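Local coordinates for protein ribose-phosphate pyrophosphokinase (Mycobacterium smegmatis, PDB 5MP7) that probably makes phosphoribosyl pyrophosphate by transferring the pyrophosphoryl group of ATP to the 1-hydroxyl of ribose 5-phosphate, at residues 173-178 with 226-231; 251-256 with 275-280; 197-202 with 216-221; 154-159 with 186-191. One frame throughout, in Å; residues are numbered along the deposited sequence.

Contact 1 of 4, residues 173-178 with 226-231; sequences VVVSPD and CILTDD
Val173 pairs with Cys226 where two parallel strands come together, its CG1 lying 3.7 Å from Cys226 SG while its carbonyl oxygen accepts a hydrogen bond from Ile227 N. Val174 turns to the other face, beside Ile227, and its CG1 slants across to Thr229 CG2 at 4.0 Å. Val175 is tied to the neighbouring strand through both backbone polar atoms. Its N donates to Ile227 O (2.9 Å), and its O accepts from Thr229 N (3.1 Å). With chi1 at -176°, Val175 CG1 stands anti to its own N and meets Leu228 CD1 at 3.9 Å; CG2 rests on Cys226 CB. Ser176 looks away from the partner strand and spends its OG on Asp178 O, bridging the turn. Pro177 leans back instead, its CD 3.0 Å from Thr229 O and its CG 3.7 Å from Asp230 OD2. Helix 237-248 packs on the Val175 and Leu228 face, helix 182-191 on that of Val174 and Thr229. These are inner strands of the phosphoribosyltransferase-like alpha/beta fold, whose C-terminal ends carry the site: Asp178 is predicted to bind magnesium and Asp230 ribose 5-phosphate.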
loop_
_atom_site.group_PDB
_atom_site.type_symbol
_atom_site.label_atom_id
_atom_site.label_comp_id
_atom_site.label_asym_id
_atom_site.label_seq_id
_atom_site.Cartn_x
_atom_site.Cartn_y
_atom_site.Cartn_z
ATOM N N VAL A 173 28.991 -15.843 -75.176
ATOM C CA VAL A 173 27.720 -15.259 -75.532
ATOM C C VAL A 173 27.297 -14.328 -74.361
ATOM O O VAL A 173 27.462 -14.670 -73.177
ATOM C CB VAL A 173 26.664 -16.350 -75.892
ATOM C CG1 VAL A 173 26.288 -17.194 -74.691
ATOM C CG2 VAL A 173 25.387 -15.744 -76.456
ATOM N N VAL A 174 26.833 -13.111 -74.680
ATOM C CA VAL A 174 26.345 -12.194 -73.656
ATOM C C VAL A 174 24.885 -12.511 -73.460
ATOM O O VAL A 174 24.160 -12.627 -74.427
ATOM C CB VAL A 174 26.572 -10.734 -74.042
ATOM C CG1 VAL A 174 26.092 -9.825 -72.949
ATOM C CG2 VAL A 174 28.041 -10.462 -74.224
ATOM N N VAL A 175 24.453 -12.673 -72.218
ATOM C CA VAL A 175 23.060 -13.037 -71.906
ATOM C C VAL A 175 22.432 -12.003 -70.986
ATOM O O VAL A 175 22.993 -11.657 -69.941
ATOM C CB VAL A 175 22.980 -14.395 -71.222
ATOM C CG1 VAL A 175 21.539 -14.807 -71.006
ATOM C CG2 VAL A 175 23.701 -15.437 -72.055
ATOM N N SER A 176 21.258 -11.524 -71.355
ATOM C CA SER A 176 20.491 -10.643 -70.491
ATOM C C SER A 176 19.478 -11.459 -69.680
ATOM O O SER A 176 18.741 -12.263 -70.224
ATOM C CB SER A 176 19.759 -9.610 -71.321
ATOM O OG SER A 176 19.136 -8.674 -70.455
ATOM N N PRO A 177 19.431 -11.262 -68.368
ATOM C CA PRO A 177 18.539 -12.080 -67.530
ATOM C C PRO A 177 17.063 -11.730 -67.681
ATOM O O PRO A 177 16.214 -12.459 -67.166
ATOM C CB PRO A 177 19.024 -11.817 -66.107
ATOM C CG PRO A 177 19.820 -10.561 -66.190
ATOM C CD PRO A 177 20.201 -10.287 -67.598
ATOM N N ASP A 178 16.758 -10.619 -68.350
ATOM C CA ASP A 178 15.368 -10.268 -68.673
ATOM C C ASP A 178 15.295 -9.292 -69.847
ATOM O O ASP A 178 16.308 -8.747 -70.293
ATOM C CB ASP A 178 14.650 -9.638 -67.476
ATOM C CG ASP A 178 15.007 -8.134 -67.291
ATOM O OD1 ASP A 178 16.217 -7.772 -67.248
ATOM O OD2 ASP A 178 14.063 -7.302 -67.246
ATOM N N CYS A 226 28.838 -18.188 -70.936
ATOM C CA CYS A 226 27.835 -17.127 -70.817
ATOM C C CYS A 226 28.254 -16.002 -69.876
ATOM O O CYS A 226 28.588 -16.269 -68.753
ATOM C CB CYS A 226 26.544 -17.700 -70.289
ATOM S SG CYS A 226 25.856 -18.865 -71.464
ATOM N N ILE A 227 28.172 -14.757 -70.349
ATOM C CA ILE A 227 28.340 -13.580 -69.537
ATOM C C ILE A 227 26.941 -13.046 -69.221
ATOM O O ILE A 227 26.318 -12.404 -70.062
ATOM C CB ILE A 227 29.116 -12.475 -70.280
ATOM C CG1 ILE A 227 30.327 -13.020 -71.045
ATOM C CG2 ILE A 227 29.552 -11.395 -69.316
ATOM C CD1 ILE A 227 31.386 -13.704 -70.215
ATOM N N LEU A 228 26.457 -13.323 -68.015
ATOM C CA LEU A 228 25.164 -12.860 -67.550
ATOM C C LEU A 228 25.329 -11.476 -66.974
ATOM O O LEU A 228 26.014 -11.285 -65.973
ATOM C CB LEU A 228 24.677 -13.765 -66.450
ATOM C CG LEU A 228 23.230 -13.964 -66.081
ATOM C CD1 LEU A 228 22.310 -13.872 -67.269
ATOM C CD2 LEU A 228 23.119 -15.312 -65.388
ATOM N N THR A 229 24.718 -10.481 -67.598
ATOM C CA THR A 229 24.969 -9.093 -67.219
ATOM C C THR A 229 23.699 -8.436 -66.662
ATOM O O THR A 229 22.639 -8.533 -67.242
ATOM C CB THR A 229 25.615 -8.298 -68.384
ATOM O OG1 THR A 229 25.970 -6.997 -67.925
ATOM C CG2 THR A 229 24.696 -8.171 -69.554
ATOM N N ASP A 230 23.828 -7.771 -65.524
ATOM C CA ASP A 230 22.732 -7.010 -64.953
ATOM C C ASP A 230 23.240 -5.701 -64.344
ATOM O O ASP A 230 24.416 -5.530 -64.111
ATOM C CB ASP A 230 21.979 -7.852 -63.907
ATOM C CG ASP A 230 20.435 -7.605 -63.928
ATOM O OD1 ASP A 230 19.975 -6.703 -64.653
ATOM O OD2 ASP A 230 19.661 -8.342 -63.250
ATOM N N ASP A 231 22.353 -4.747 -64.146
ATOM C CA ASP A 231 22.681 -3.515 -63.441
ATOM C C ASP A 231 23.006 -3.732 -61.980
ATOM O O ASP A 231 23.986 -3.167 -61.471
ATOM C CB ASP A 231 21.570 -2.465 -63.637
ATOM C CG ASP A 231 20.206 -2.902 -63.070
ATOM O OD1 ASP A 231 19.951 -4.127 -62.946
ATOM O OD2 ASP A 231 19.360 -2.023 -62.786
#

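Contact 2 of 4, residues 251-256 with 275-280; sequences AKDVII and GAREVI
Strands 253-256 and 278-280 run parallel with their axes 4.8 Å apart at closest approach and 20° askew, laced together by Arg277 N to Val254 O (3.1 Å), Ile256 N to Glu278 O (2.9 Å) and Ile280 N to Ile256 O (2.8 Å). Ile256 thus uses both its N and its O on the same neighbour. Its side chain lies alongside that of Val279, the two pointing the same way, with Ile256 CB 4.1 Å from Val279 CG2. Because chi1 of -58° sets CG1 anti to the carbonyl carbon and the chain then runs on extended, CD1 ends 4.0 Å from Ala276 CB. Ile239 and Val243 of helix 237-248 close over Ile256 on this face. The two strands are the outer parts of a beta-alpha-beta crossover, with helix 267-273 in the connection between them, in the phosphoribosyltransferase-like domain. On the other face the contact is diagonal: the CG2 branch of Ile255 meets Ile280 CD1 at 4.0 Å, under Tyr167, Leu159 and Tyr162 of helix 156-167. Glu278 stands on that face too, but its carboxylate serves residues elsewhere, hydrogen-bonded to the hydroxyls of Tyr162, Tyr167 and Thr297. Toward the start of the strands Arg277 passes obliquely over Asp253, its CD 3.8 Å from OD2. The carboxylate and guanidinium planes are turned 65° apart and the charged atoms are too distant for a salt bridge, so any attraction between them is probably weak; Asp253, which also has the like charge of Glu170 close by, is poorly ordered.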
loop_
_atom_site.group_PDB
_atom_site.type_symbol
_atom_site.label_atom_id
_atom_site.label_comp_id
_atom_site.label_asym_id
_atom_site.label_seq_id
_atom_site.Cartn_x
_atom_site.Cartn_y
_atom_site.Cartn_z
ATOM N N ALA A 251 25.102 -24.762 -71.336
ATOM C CA ALA A 251 26.189 -23.797 -71.264
ATOM C C ALA A 251 27.402 -24.444 -70.617
ATOM O O ALA A 251 27.266 -25.173 -69.649
ATOM C CB ALA A 251 25.764 -22.579 -70.461
ATOM N N LYS A 252 28.576 -24.169 -71.145
ATOM C CA LYS A 252 29.796 -24.655 -70.534
ATOM C C LYS A 252 30.053 -23.991 -69.184
ATOM O O LYS A 252 30.400 -24.638 -68.225
ATOM C CB LYS A 252 30.979 -24.366 -71.437
ATOM C CG LYS A 252 32.249 -25.068 -71.015
ATOM C CD LYS A 252 33.491 -24.485 -71.733
ATOM C CE LYS A 252 34.399 -23.735 -70.756
ATOM N NZ LYS A 252 35.820 -24.169 -70.859
ATOM N N ASP A 253 29.892 -22.683 -69.153
ATOM C CA ASP A 253 30.295 -21.812 -68.046
ATOM C C ASP A 253 29.314 -20.652 -67.944
ATOM O O ASP A 253 28.755 -20.235 -68.973
ATOM C CB ASP A 253 31.675 -21.219 -68.377
ATOM C CG ASP A 253 32.791 -21.717 -67.474
ATOM O OD1 ASP A 253 32.513 -22.313 -66.412
ATOM O OD2 ASP A 253 33.977 -21.480 -67.812
ATOM N N VAL A 254 29.132 -20.116 -66.739
ATOM C CA VAL A 254 28.417 -18.858 -66.549
ATOM C C VAL A 254 29.194 -17.865 -65.684
ATOM O O VAL A 254 29.571 -18.194 -64.578
ATOM C CB VAL A 254 27.032 -19.039 -65.910
ATOM C CG1 VAL A 254 26.329 -17.683 -65.824
ATOM C CG2 VAL A 254 26.186 -19.975 -66.749
ATOM N N ILE A 255 29.360 -16.640 -66.186
ATOM C CA ILE A 255 29.946 -15.558 -65.455
ATOM C C ILE A 255 28.893 -14.473 -65.224
ATOM O O ILE A 255 28.248 -14.028 -66.161
ATOM C CB ILE A 255 31.120 -14.998 -66.216
ATOM C CG1 ILE A 255 32.207 -16.056 -66.260
ATOM C CG2 ILE A 255 31.665 -13.742 -65.540
ATOM C CD1 ILE A 255 33.207 -15.809 -67.364
ATOM N N ILE A 256 28.776 -14.027 -63.966
ATOM C CA ILE A 256 27.869 -12.961 -63.569
ATOM C C ILE A 256 28.626 -11.651 -63.373
ATOM O O ILE A 256 29.622 -11.610 -62.704
ATOM C CB ILE A 256 27.140 -13.296 -62.287
ATOM C CG1 ILE A 256 26.376 -14.593 -62.495
ATOM C CG2 ILE A 256 26.160 -12.180 -61.950
ATOM C CD1 ILE A 256 25.603 -15.072 -61.288
ATOM N N GLY A 275 25.697 -22.476 -60.040
ATOM C CA GLY A 275 26.896 -22.941 -60.721
ATOM C C GLY A 275 27.960 -21.915 -61.091
ATOM O O GLY A 275 28.968 -22.294 -61.664
ATOM N N ALA A 276 27.728 -20.627 -60.859
ATOM C CA ALA A 276 28.534 -19.625 -61.547
ATOM C C ALA A 276 29.987 -19.685 -61.146
ATOM O O ALA A 276 30.312 -19.809 -59.992
ATOM C CB ALA A 276 27.980 -18.250 -61.308
ATOM N N ARG A 277 30.845 -19.585 -62.134
ATOM C CA ARG A 277 32.270 -19.629 -61.947
ATOM C C ARG A 277 32.779 -18.349 -61.297
ATOM O O ARG A 277 33.722 -18.378 -60.533
ATOM C CB ARG A 277 32.944 -19.801 -63.304
ATOM C CG ARG A 277 34.325 -20.359 -63.205
ATOM C CD ARG A 277 35.177 -20.104 -64.437
ATOM N NE ARG A 277 36.449 -19.526 -63.962
ATOM C CZ ARG A 277 37.636 -19.596 -64.557
ATOM N NH1 ARG A 277 37.852 -20.333 -65.653
ATOM N NH2 ARG A 277 38.657 -18.947 -63.999
ATOM N N GLU A 278 32.208 -17.212 -61.679
ATOM C CA GLU A 278 32.634 -15.927 -61.143
ATOM C C GLU A 278 31.458 -14.946 -61.042
ATOM O O GLU A 278 30.540 -15.006 -61.855
ATOM C CB GLU A 278 33.747 -15.336 -61.991
ATOM C CG GLU A 278 34.550 -14.326 -61.207
ATOM C CD GLU A 278 35.799 -13.817 -61.906
ATOM O OE1 GLU A 278 36.168 -14.322 -63.007
ATOM O OE2 GLU A 278 36.465 -12.934 -61.309
ATOM N N VAL A 279 31.480 -14.093 -60.016
ATOM C CA VAL A 279 30.524 -13.016 -59.862
ATOM C C VAL A 279 31.336 -11.737 -59.688
ATOM O O VAL A 279 32.135 -11.657 -58.799
ATOM C CB VAL A 279 29.631 -13.229 -58.672
ATOM C CG1 VAL A 279 28.617 -12.105 -58.592
ATOM C CG2 VAL A 279 28.905 -14.541 -58.759
ATOM N N ILE A 280 31.194 -10.782 -60.589
ATOM C CA ILE A 280 32.000 -9.586 -60.606
ATOM C C ILE A 280 31.110 -8.387 -60.346
ATOM O O ILE A 280 30.097 -8.204 -61.023
ATOM C CB ILE A 280 32.648 -9.408 -61.955
ATOM C CG1 ILE A 280 33.378 -10.676 -62.331
ATOM C CG2 ILE A 280 33.662 -8.267 -61.921
ATOM C CD1 ILE A 280 33.671 -10.805 -63.802
#

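Contact 3 of 4, residues 197-202 with 216-221; sequences LAFIHK and RVVGDV
Phe199 and Val218 exchange two backbone hydrogen bonds, Phe199 N to Val218 O (3.2 Å) and Val218 N to Phe199 O (3.0 Å), and His201 and Arg216 repeat the pattern two residues further along strand 197-202, with His201 N to Arg216 O at 2.9 Å and Arg216 N to His201 O at 3.0 Å. Ile200 and Val217 form the non-hydrogen-bonded pair between them. The result is an antiparallel ladder at the margin of an otherwise parallel sheet, strand 215-218 being outermost within the chain. The strands are joined by a long, largely disordered connection, consistent with the flexible catalytic loop of this family; it leaves strand 197-202 just after Lys202, the predicted active-site lysine, whose NZ is hydrogen-bonded to Pro177 O. Beyond the backbone, Arg216 and His201 lie side by side with planes 22° apart, His201 CE1 over one guanidinium face and 4.1 Å from NH2; that NH2 is hydrogen-bonded to Thr203 OG1. Chi1 of 79° tucks Phe199 CG between its backbone N and carbonyl carbon, and the ring brings CE1 to 3.7 Å from Val218 CB. Val218 CG2 reaches His201 CB, likewise 3.7 Å away. Further along, Ala198 CB packs against Val221 CG1 at 4.1 Å.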
loop_
_atom_site.group_PDB
_atom_site.type_symbol
_atom_site.label_atom_id
_atom_site.label_comp_id
_atom_site.label_asym_id
_atom_site.label_seq_id
_atom_site.Cartn_x
_atom_site.Cartn_y
_atom_site.Cartn_z
ATOM N N LEU A 197 24.398 -12.881 -78.769
ATOM C CA LEU A 197 23.543 -12.359 -77.744
ATOM C C LEU A 197 22.399 -13.301 -77.460
ATOM O O LEU A 197 21.887 -13.935 -78.349
ATOM C CB LEU A 197 23.015 -11.017 -78.226
ATOM C CG LEU A 197 22.244 -10.107 -77.271
ATOM C CD1 LEU A 197 23.046 -9.809 -76.024
ATOM C CD2 LEU A 197 21.946 -8.809 -77.999
ATOM N N ALA A 198 21.996 -13.395 -76.211
ATOM C CA ALA A 198 20.815 -14.181 -75.797
ATOM C C ALA A 198 20.132 -13.532 -74.603
ATOM O O ALA A 198 20.718 -12.685 -73.930
ATOM C CB ALA A 198 21.216 -15.595 -75.446
ATOM N N PHE A 199 18.886 -13.913 -74.338
ATOM C CA PHE A 199 18.203 -13.412 -73.159
ATOM C C PHE A 199 17.102 -14.333 -72.687
ATOM O O PHE A 199 16.651 -15.166 -73.435
ATOM C CB PHE A 199 17.643 -12.017 -73.428
ATOM C CG PHE A 199 16.383 -12.033 -74.205
ATOM C CD1 PHE A 199 16.405 -12.211 -75.565
ATOM C CD2 PHE A 199 15.155 -11.910 -73.550
ATOM C CE1 PHE A 199 15.221 -12.264 -76.285
ATOM C CE2 PHE A 199 13.967 -11.952 -74.253
ATOM C CZ PHE A 199 14.001 -12.141 -75.626
ATOM N N ILE A 200 16.677 -14.150 -71.447
ATOM C CA ILE A 200 15.639 -14.939 -70.864
ATOM C C ILE A 200 14.283 -14.282 -71.081
ATOM O O ILE A 200 14.043 -13.198 -70.582
ATOM C CB ILE A 200 15.835 -15.098 -69.362
ATOM C CG1 ILE A 200 16.881 -16.181 -69.096
ATOM C CG2 ILE A 200 14.717 -15.909 -68.705
ATOM C CD1 ILE A 200 18.359 -16.048 -69.327
ATOM N N HIS A 201 13.394 -14.995 -71.764
ATOM C CA HIS A 201 12.043 -14.557 -72.010
ATOM C C HIS A 201 11.155 -15.114 -70.914
ATOM O O HIS A 201 11.114 -16.325 -70.724
ATOM C CB HIS A 201 11.619 -15.069 -73.396
ATOM C CG HIS A 201 10.180 -14.823 -73.748
ATOM N ND1 HIS A 201 9.541 -15.508 -74.755
ATOM C CD2 HIS A 201 9.263 -13.962 -73.243
ATOM C CE1 HIS A 201 8.291 -15.088 -74.846
ATOM N NE2 HIS A 201 8.096 -14.153 -73.937
ATOM N N LYS A 202 10.423 -14.232 -70.231
ATOM C CA LYS A 202 9.438 -14.619 -69.219
ATOM C C LYS A 202 8.018 -14.393 -69.707
ATOM O O LYS A 202 7.629 -13.279 -70.066
ATOM C CB LYS A 202 9.681 -13.842 -67.932
ATOM C CG LYS A 202 10.753 -14.525 -67.117
ATOM C CD LYS A 202 11.431 -13.625 -66.095
ATOM C CE LYS A 202 12.713 -14.223 -65.584
ATOM N NZ LYS A 202 13.745 -13.214 -65.248
ATOM N N ARG A 216 12.190 -19.144 -70.720
ATOM C CA ARG A 216 12.862 -19.784 -71.865
ATOM C C ARG A 216 14.098 -18.979 -72.246
ATOM O O ARG A 216 14.091 -17.777 -72.188
ATOM C CB ARG A 216 11.912 -19.873 -73.084
ATOM C CG ARG A 216 10.713 -20.785 -72.869
ATOM C CD ARG A 216 9.642 -20.673 -73.957
ATOM N NE ARG A 216 8.515 -19.782 -73.612
ATOM C CZ ARG A 216 7.485 -19.501 -74.429
ATOM N NH1 ARG A 216 7.424 -20.014 -75.657
ATOM N NH2 ARG A 216 6.502 -18.691 -74.025
ATOM N N VAL A 217 15.135 -19.639 -72.710
ATOM C CA VAL A 217 16.277 -18.930 -73.257
ATOM C C VAL A 217 16.047 -18.720 -74.743
ATOM O O VAL A 217 15.692 -19.649 -75.430
ATOM C CB VAL A 217 17.551 -19.754 -73.077
ATOM C CG1 VAL A 217 18.747 -19.019 -73.658
ATOM C CG2 VAL A 217 17.761 -20.056 -71.603
ATOM N N VAL A 218 16.265 -17.512 -75.227
ATOM C CA VAL A 218 16.091 -17.193 -76.623
ATOM C C VAL A 218 17.484 -16.907 -77.124
ATOM O O VAL A 218 18.112 -15.950 -76.683
ATOM C CB VAL A 218 15.161 -15.957 -76.802
ATOM C CG1 VAL A 218 15.052 -15.558 -78.270
ATOM C CG2 VAL A 218 13.776 -16.251 -76.223
ATOM N N GLY A 219 17.950 -17.713 -78.066
ATOM C CA GLY A 219 19.342 -17.687 -78.556
ATOM C C GLY A 219 20.090 -18.986 -78.209
ATOM O O GLY A 219 19.605 -19.783 -77.406
ATOM N N ASP A 220 21.257 -19.204 -78.830
ATOM C CA ASP A 220 22.044 -20.425 -78.620
ATOM C C ASP A 220 23.183 -20.224 -77.637
ATOM O O ASP A 220 24.104 -19.423 -77.876
ATOM C CB ASP A 220 22.611 -20.972 -79.936
ATOM C CG ASP A 220 23.273 -22.364 -79.755
ATOM O OD1 ASP A 220 22.567 -23.311 -79.354
ATOM O OD2 ASP A 220 24.488 -22.530 -79.999
ATOM N N VAL A 221 23.123 -20.968 -76.538
ATOM C CA VAL A 221 24.162 -20.911 -75.521
ATOM C C VAL A 221 24.883 -22.238 -75.322
ATOM O O VAL A 221 25.859 -22.297 -74.590
ATOM C CB VAL A 221 23.606 -20.448 -74.166
ATOM C CG1 VAL A 221 22.882 -19.132 -74.321
ATOM C CG2 VAL A 221 22.688 -21.488 -73.549
#

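Contact 4 of 4, residues 154-159 with 186-191; sequences RAQKLL and EKWADS
Gln156 carries its CG anti to the backbone N (chi1 -174°) and continues extended to CD, a straight reach across to the helix of Trp188. From that helix Trp188 answers with CG anti to its carbonyl carbon (chi1 -79°), and the two side chains overlap head to tail, each running toward the other's helix. Their flat groups end nearly parallel, amide and indole planes 17° apart. Both CG and the amide carbon CD of the glutamine touch the pyrrole part of the indole: CG lies 3.6 Å from Trp188 NE1, and CD is 3.8 Å from Trp188 CD1. The amide nitrogen reaches on to the second helix, Gln156 NE2 lying 3.3 Å from Lys187 O, and it also meets Lys187 CB at 3.7 Å and Ser191 CB at 3.9 Å. Lys187 crosses the glutamine at about a right angle before its bent chain leads away. One turn after Gln156, Leu159 approaches the six-membered ring obliquely, with CB 3.8 Å from Trp188 CH2 and CD1 4.0 Å from CZ2. Thr160 and Ile163 of helix 156-167 also touch the indole, so Trp188 is buried in the seam between the helices. The N-terminal approach to helix 156-167 is held separately, by Arg154 in a salt bridge with Asp140 and by Ala155 N on Asp136. Helices 156-167 and 182-191 are neighbours on one face of the mixed sheet, a helix layer of the alpha/beta sandwich in the phosphoribosyltransferase-like domain, and strand 172-176 connects them in sequence.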
loop_
_atom_site.group_PDB
_atom_site.type_symbol
_atom_site.label_atom_id
_atom_site.label_comp_id
_atom_site.label_asym_id
_atom_site.label_seq_id
_atom_site.Cartn_x
_atom_site.Cartn_y
_atom_site.Cartn_z
ATOM N N ARG A 154 29.691 5.277 -66.404
ATOM C CA ARG A 154 29.490 3.891 -66.755
ATOM C C ARG A 154 30.645 3.035 -66.312
ATOM O O ARG A 154 31.774 3.392 -66.511
ATOM C CB ARG A 154 29.319 3.767 -68.267
ATOM C CG ARG A 154 27.881 3.730 -68.727
ATOM C CD ARG A 154 27.344 5.107 -68.982
ATOM N NE ARG A 154 26.113 5.015 -69.769
ATOM C CZ ARG A 154 25.454 6.067 -70.252
ATOM N NH1 ARG A 154 25.919 7.322 -70.063
ATOM N NH2 ARG A 154 24.329 5.856 -70.930
ATOM N N ALA A 155 30.342 1.866 -65.759
ATOM C CA ALA A 155 31.354 0.892 -65.352
ATOM C C ALA A 155 31.644 -0.155 -66.442
ATOM O O ALA A 155 32.441 -1.057 -66.234
ATOM C CB ALA A 155 30.886 0.194 -64.079
ATOM N N GLN A 156 30.950 -0.059 -67.571
ATOM C CA GLN A 156 31.060 -1.022 -68.640
ATOM C C GLN A 156 32.498 -1.297 -69.084
ATOM O O GLN A 156 32.873 -2.447 -69.191
ATOM C CB GLN A 156 30.265 -0.551 -69.839
ATOM C CG GLN A 156 30.216 -1.567 -70.946
ATOM C CD GLN A 156 29.422 -1.065 -72.121
ATOM O OE1 GLN A 156 28.585 -0.142 -72.021
ATOM N NE2 GLN A 156 29.692 -1.653 -73.258
ATOM N N LYS A 157 33.259 -0.256 -69.387
ATOM C CA LYS A 157 34.649 -0.417 -69.772
ATOM C C LYS A 157 35.447 -1.147 -68.693
ATOM O O LYS A 157 36.265 -1.991 -69.005
ATOM C CB LYS A 157 35.313 0.920 -70.080
ATOM C CG LYS A 157 34.951 1.482 -71.448
ATOM C CD LYS A 157 36.020 2.463 -71.929
ATOM C CE LYS A 157 35.806 2.894 -73.371
ATOM N NZ LYS A 157 34.941 4.098 -73.453
ATOM N N LEU A 158 35.203 -0.809 -67.437
ATOM C CA LEU A 158 35.873 -1.434 -66.327
ATOM C C LEU A 158 35.535 -2.934 -66.227
ATOM O O LEU A 158 36.436 -3.761 -66.066
ATOM C CB LEU A 158 35.516 -0.702 -65.017
ATOM C CG LEU A 158 35.978 -1.283 -63.672
ATOM C CD1 LEU A 158 37.490 -1.094 -63.473
ATOM C CD2 LEU A 158 35.192 -0.607 -62.554
ATOM N N LEU A 159 34.261 -3.277 -66.295
ATOM C CA LEU A 159 33.843 -4.667 -66.176
ATOM C C LEU A 159 34.227 -5.509 -67.406
ATOM O O LEU A 159 34.682 -6.625 -67.239
ATOM C CB LEU A 159 32.363 -4.776 -65.891
ATOM C CG LEU A 159 31.882 -4.205 -64.541
ATOM C CD1 LEU A 159 30.396 -3.831 -64.574
ATOM C CD2 LEU A 159 32.089 -5.194 -63.421
ATOM N N GLU A 186 23.584 -5.789 -75.440
ATOM C CA GLU A 186 24.046 -5.554 -76.806
ATOM C C GLU A 186 25.305 -4.703 -76.836
ATOM O O GLU A 186 26.213 -4.980 -77.594
ATOM C CB GLU A 186 22.938 -4.891 -77.637
ATOM C CG GLU A 186 23.093 -4.999 -79.158
ATOM C CD GLU A 186 21.924 -4.354 -79.918
ATOM O OE1 GLU A 186 21.273 -5.038 -80.766
ATOM O OE2 GLU A 186 21.637 -3.148 -79.648
ATOM N N LYS A 187 25.363 -3.673 -76.002
ATOM C CA LYS A 187 26.577 -2.836 -75.873
ATOM C C LYS A 187 27.802 -3.635 -75.389
ATOM O O LYS A 187 28.900 -3.441 -75.870
ATOM C CB LYS A 187 26.348 -1.646 -74.920
ATOM C CG LYS A 187 25.376 -0.568 -75.424
ATOM C CD LYS A 187 25.414 0.727 -74.587
ATOM C CE LYS A 187 26.339 1.834 -74.996
ATOM N NZ LYS A 187 26.598 2.027 -76.434
ATOM N N TRP A 188 27.588 -4.548 -74.461
ATOM C CA TRP A 188 28.665 -5.378 -73.954
ATOM C C TRP A 188 29.188 -6.309 -75.028
ATOM O O TRP A 188 30.382 -6.533 -75.132
ATOM C CB TRP A 188 28.182 -6.216 -72.764
ATOM C CG TRP A 188 28.126 -5.470 -71.504
ATOM C CD1 TRP A 188 27.583 -4.261 -71.307
ATOM C CD2 TRP A 188 28.593 -5.914 -70.247
ATOM N NE1 TRP A 188 27.688 -3.899 -69.993
ATOM C CE2 TRP A 188 28.310 -4.911 -69.319
ATOM C CE3 TRP A 188 29.242 -7.067 -69.818
ATOM C CZ2 TRP A 188 28.657 -5.014 -67.975
ATOM C CZ3 TRP A 188 29.605 -7.171 -68.495
ATOM C CH2 TRP A 188 29.308 -6.151 -67.584
ATOM N N ALA A 189 28.279 -6.921 -75.774
ATOM C CA ALA A 189 28.669 -7.856 -76.837
ATOM C C ALA A 189 29.556 -7.154 -77.850
ATOM O O ALA A 189 30.534 -7.736 -78.313
ATOM C CB ALA A 189 27.457 -8.438 -77.505
ATOM N N ASP A 190 29.246 -5.897 -78.159
ATOM C CA ASP A 190 30.094 -5.076 -79.051
ATOM C C ASP A 190 31.495 -4.842 -78.440
ATOM O O ASP A 190 32.506 -5.017 -79.105
ATOM C CB ASP A 190 29.419 -3.725 -79.403
ATOM C CG ASP A 190 28.213 -3.866 -80.372
ATOM O OD1 ASP A 190 28.160 -4.854 -81.131
ATOM O OD2 ASP A 190 27.310 -2.988 -80.403
ATOM N N SER A 191 31.533 -4.492 -77.155
ATOM C CA SER A 191 32.791 -4.281 -76.399
ATOM C C SER A 191 33.661 -5.536 -76.309
ATOM O O SER A 191 34.876 -5.428 -76.218
ATOM C CB SER A 191 32.483 -3.862 -74.962
ATOM O OG SER A 191 31.890 -4.970 -74.289
#

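From the N terminus, helix 156-167 opens contact 4, and strand 172-176 opens contact 1 before helix 182-191 closes contact 4; the two therefore cross, setting a helix pair on the sheet face where Val174 and Thr229 meet Trp188 and Ala189. Strands 197-202 and 215-218 then make contact 3, nested inside the loop that strand 225-230 closes in contact 1. Contact 2 follows in series: its strand 253-258 bonds to strand 225-230 as strand 197-202 does to strand 172-176, and strand 278-282 closes it after helix 267-273. Contacts 3, 1 and 2 thus succeed one another across a single sheet, and Leu159 of contact 4 packs on Ile280 of contact 2.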